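Local coordinates for conserved exported protein (Bacteroides fragilis, PDB 3CLW) that probably hydrolyses O-glycosidic bonds as a family 30 type glycoside hydrolase, although its function has not been established, at residues F50-F54 with F401-P405. Residues are numbered along the deposited sequence; the frame is centred on the assembly and turned at random.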
ATOM      1  N   PHE A  50      -7.525  -5.292  10.549  1.00 31.71           N
ATOM      2  CA  PHE A  50      -6.470  -6.194  11.030  1.00 32.95           C
ATOM      3  C   PHE A  50      -6.891  -7.606  11.421  1.00 33.69           C
ATOM      4  O   PHE A  50      -6.056  -8.513  11.388  1.00 34.25           O
ATOM      5  CB  PHE A  50      -5.753  -5.571  12.234  1.00 31.38           C
ATOM      6  CG  PHE A  50      -5.229  -4.205  11.971  1.00 32.91           C
ATOM      7  CD1 PHE A  50      -4.353  -3.972  10.883  1.00 31.90           C
ATOM      8  CD2 PHE A  50      -5.603  -3.136  12.791  1.00 32.65           C
ATOM      9  CE1 PHE A  50      -3.873  -2.695  10.618  1.00 31.64           C
ATOM     10  CE2 PHE A  50      -5.118  -1.846  12.549  1.00 35.94           C
ATOM     11  CZ  PHE A  50      -4.241  -1.626  11.453  1.00 32.78           C
ATOM     12  N   LYS A  51      -8.156  -7.782  11.802  1.00 33.82           N
ATOM     13  CA  LYS A  51      -8.555  -8.989  12.516  1.00 35.09           C
ATOM     14  C   LYS A  51      -8.875 -10.097  11.523  1.00 35.03           C
ATOM     15  O   LYS A  51      -9.766  -9.963  10.705  1.00 35.36           O
ATOM     16  CB  LYS A  51      -9.745  -8.702  13.455  1.00 35.44           C
ATOM     17  CG  LYS A  51     -10.064  -9.824  14.437  1.00 37.28           C
ATOM     18  CD  LYS A  51     -11.140  -9.383  15.401  1.00 38.19           C
ATOM     19  CE  LYS A  51     -11.436 -10.423  16.466  1.00 42.59           C
ATOM     20  NZ  LYS A  51     -12.477  -9.891  17.411  1.00 43.48           N
ATOM     21  N   ARG A  52      -8.105 -11.172  11.568  1.00 34.94           N
ATOM     22  CA  ARG A  52      -8.312 -12.269  10.629  1.00 35.41           C
ATOM     23  C   ARG A  52      -9.251 -13.329  11.254  1.00 36.20           C
ATOM     24  O   ARG A  52      -8.803 -14.349  11.765  1.00 35.89           O
ATOM     25  CB  ARG A  52      -6.959 -12.873  10.187  1.00 34.59           C
ATOM     26  CG  ARG A  52      -6.941 -13.449   8.764  1.00 33.30           C
ATOM     27  CD  ARG A  52      -7.557 -14.820   8.700  1.00 34.66           C
ATOM     28  NE  ARG A  52      -7.648 -15.314   7.328  1.00 36.03           N
ATOM     29  CZ  ARG A  52      -8.072 -16.530   7.005  1.00 35.49           C
ATOM     30  NH1 ARG A  52      -8.464 -17.366   7.950  1.00 35.70           N
ATOM     31  NH2 ARG A  52      -8.170 -16.882   5.736  1.00 34.60           N
ATOM     32  N   GLU A  53     -10.552 -13.054  11.206  1.00 37.40           N
ATOM     33  CA  GLU A  53     -11.583 -13.939  11.772  1.00 38.93           C
ATOM     34  C   GLU A  53     -12.813 -13.921  10.896  1.00 38.54           C
ATOM     35  O   GLU A  53     -13.024 -13.001  10.084  1.00 37.19           O
ATOM     36  CB  GLU A  53     -12.014 -13.492  13.177  1.00 39.51           C
ATOM     37  CG  GLU A  53     -10.874 -13.299  14.152  1.00 46.46           C
ATOM     38  CD  GLU A  53     -10.931 -14.222  15.349  1.00 56.03           C
ATOM     39  OE1 GLU A  53     -10.148 -15.211  15.391  1.00 61.55           O
ATOM     40  OE2 GLU A  53     -11.751 -13.951  16.256  1.00 58.97           O
ATOM     41  N   PHE A  54     -13.643 -14.942  11.098  1.00 38.97           N
ATOM     42  CA  PHE A  54     -14.924 -15.047  10.430  1.00 38.95           C
ATOM     43  C   PHE A  54     -15.977 -14.675  11.453  1.00 39.73           C
ATOM     44  O   PHE A  54     -15.796 -14.905  12.647  1.00 40.52           O
ATOM     45  CB  PHE A  54     -15.147 -16.466   9.897  1.00 38.58           C
ATOM     46  CG  PHE A  54     -14.087 -16.933   8.914  1.00 37.14           C
ATOM     47  CD1 PHE A  54     -14.209 -16.676   7.562  1.00 36.49           C
ATOM     48  CD2 PHE A  54     -12.999 -17.657   9.342  1.00 36.19           C
ATOM     49  CE1 PHE A  54     -13.258 -17.123   6.663  1.00 33.88           C
ATOM     50  CE2 PHE A  54     -12.040 -18.121   8.436  1.00 34.83           C
ATOM     51  CZ  PHE A  54     -12.174 -17.853   7.109  1.00 35.46           C
ATOM     52  N   PHE A 401      -7.281 -11.050   2.903  1.00 34.13           N
ATOM     53  CA  PHE A 401      -7.760 -11.932   4.015  1.00 34.38           C
ATOM     54  C   PHE A 401      -7.258 -13.384   3.830  1.00 34.47           C
ATOM     55  O   PHE A 401      -7.013 -14.094   4.799  1.00 33.62           O
ATOM     56  CB  PHE A 401      -9.319 -11.868   4.115  1.00 34.27           C
ATOM     57  CG  PHE A 401      -9.921 -12.627   5.286  1.00 32.56           C
ATOM     58  CD1 PHE A 401     -10.213 -11.979   6.481  1.00 32.54           C
ATOM     59  CD2 PHE A 401     -10.254 -13.976   5.173  1.00 35.01           C
ATOM     60  CE1 PHE A 401     -10.832 -12.676   7.577  1.00 31.73           C
ATOM     61  CE2 PHE A 401     -10.849 -14.695   6.264  1.00 31.18           C
ATOM     62  CZ  PHE A 401     -11.135 -14.037   7.459  1.00 31.70           C
ATOM     63  N   PHE A 402      -7.082 -13.787   2.564  1.00 34.93           N
ATOM     64  CA  PHE A 402      -6.723 -15.155   2.183  1.00 35.94           C
ATOM     65  C   PHE A 402      -5.256 -15.353   1.676  1.00 36.98           C
ATOM     66  O   PHE A 402      -4.661 -16.428   1.828  1.00 36.71           O
ATOM     67  CB  PHE A 402      -7.720 -15.618   1.128  1.00 35.92           C
ATOM     68  CG  PHE A 402      -9.144 -15.675   1.624  1.00 35.86           C
ATOM     69  CD1 PHE A 402      -9.564 -16.729   2.438  1.00 35.04           C
ATOM     70  CD2 PHE A 402     -10.056 -14.665   1.294  1.00 33.94           C
ATOM     71  CE1 PHE A 402     -10.876 -16.797   2.899  1.00 35.56           C
ATOM     72  CE2 PHE A 402     -11.356 -14.711   1.754  1.00 34.74           C
ATOM     73  CZ  PHE A 402     -11.772 -15.783   2.570  1.00 34.74           C
ATOM     74  N   VAL A 403      -4.684 -14.303   1.095  1.00 37.54           N
ATOM     75  CA  VAL A 403      -3.300 -14.338   0.593  1.00 38.05           C
ATOM     76  C   VAL A 403      -2.327 -13.828   1.668  1.00 37.72           C
ATOM     77  O   VAL A 403      -2.085 -12.631   1.789  1.00 38.75           O
ATOM     78  CB  VAL A 403      -3.137 -13.574  -0.772  1.00 37.76           C
ATOM     79  CG1 VAL A 403      -1.735 -13.835  -1.368  1.00 37.81           C
ATOM     80  CG2 VAL A 403      -4.193 -14.036  -1.786  1.00 38.72           C
ATOM     81  N   ARG A 404      -1.794 -14.753   2.448  1.00 37.06           N
ATOM     82  CA  ARG A 404      -1.064 -14.432   3.687  1.00 37.50           C
ATOM     83  C   ARG A 404       0.463 -14.358   3.498  1.00 37.69           C
ATOM     84  O   ARG A 404       1.002 -14.991   2.584  1.00 38.76           O
ATOM     85  CB  ARG A 404      -1.364 -15.509   4.739  1.00 35.73           C
ATOM     86  CG  ARG A 404      -2.809 -15.651   5.151  1.00 35.82           C
ATOM     87  CD  ARG A 404      -3.066 -14.817   6.394  1.00 39.23           C
ATOM     88  NE  ARG A 404      -3.731 -13.611   6.015  1.00 33.37           N
ATOM     89  CZ  ARG A 404      -4.008 -12.614   6.827  1.00 31.07           C
ATOM     90  NH1 ARG A 404      -3.612 -12.598   8.091  1.00 29.34           N
ATOM     91  NH2 ARG A 404      -4.635 -11.580   6.313  1.00 29.91           N
ATOM     92  N   PRO A 405       1.163 -13.609   4.368  1.00 38.27           N
ATOM     93  CA  PRO A 405       2.638 -13.500   4.273  1.00 38.82           C
ATOM     94  C   PRO A 405       3.312 -14.854   4.139  1.00 38.92           C
ATOM     95  O   PRO A 405       3.034 -15.748   4.905  1.00 39.58           O
ATOM     96  CB  PRO A 405       3.035 -12.861   5.612  1.00 38.86           C
ATOM     97  CG  PRO A 405       1.849 -12.020   5.968  1.00 38.82           C
ATOM     98  CD  PRO A 405       0.624 -12.780   5.463  1.00 37.79           C
TER
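The guanidinium of Arg52 lies on one face of the Phe401 ring, centres 4.1 Å apart and planes inclined by only 19°, which identifies a cation-pi stack. The methylene CD of Arg52 sits over the same face, not far from the ring normal, adding a CH-pi contact. At the rim of Phe401, the backbone O of Glu53 is 3.3 Å from CE1, near the ring plane. Another part of that rim is directed at the face of Phe54, an edge-to-face pair with centroids 5.1 Å apart and planes at 72°. With CG of Phe401 anti to its own N (chi1 -175°), the ring is carried out to lie against the guanidinium of Arg52 and Phe54. In the guanidinium plane of Arg52, NE and NH2 both grip the carbonyl O of Phe401: NE at 2.9 Å and fairly straight, NH2 at 3.2 Å and more bent. One residue thus supplies both the ring and the acceptor that fix the guanidinium's rotation. Over one face of the Arg404 guanidinium comes CG of Arg52, 3.5 Å from NH1, while NH2 of Arg404 bonds to the carbonyls of Ala64 and Ser400. The contact joins the loops that follow helices 39-50 and 391-400, and Phe402 rests on Val439 and Thr493 of strands 438-444 and 490-495. The like charges of Arg52 and Arg404 come close, NE to NE 4.5 Å; carbonyl dipoles and the Phe401 pi face probably offset part of their mutual repulsion.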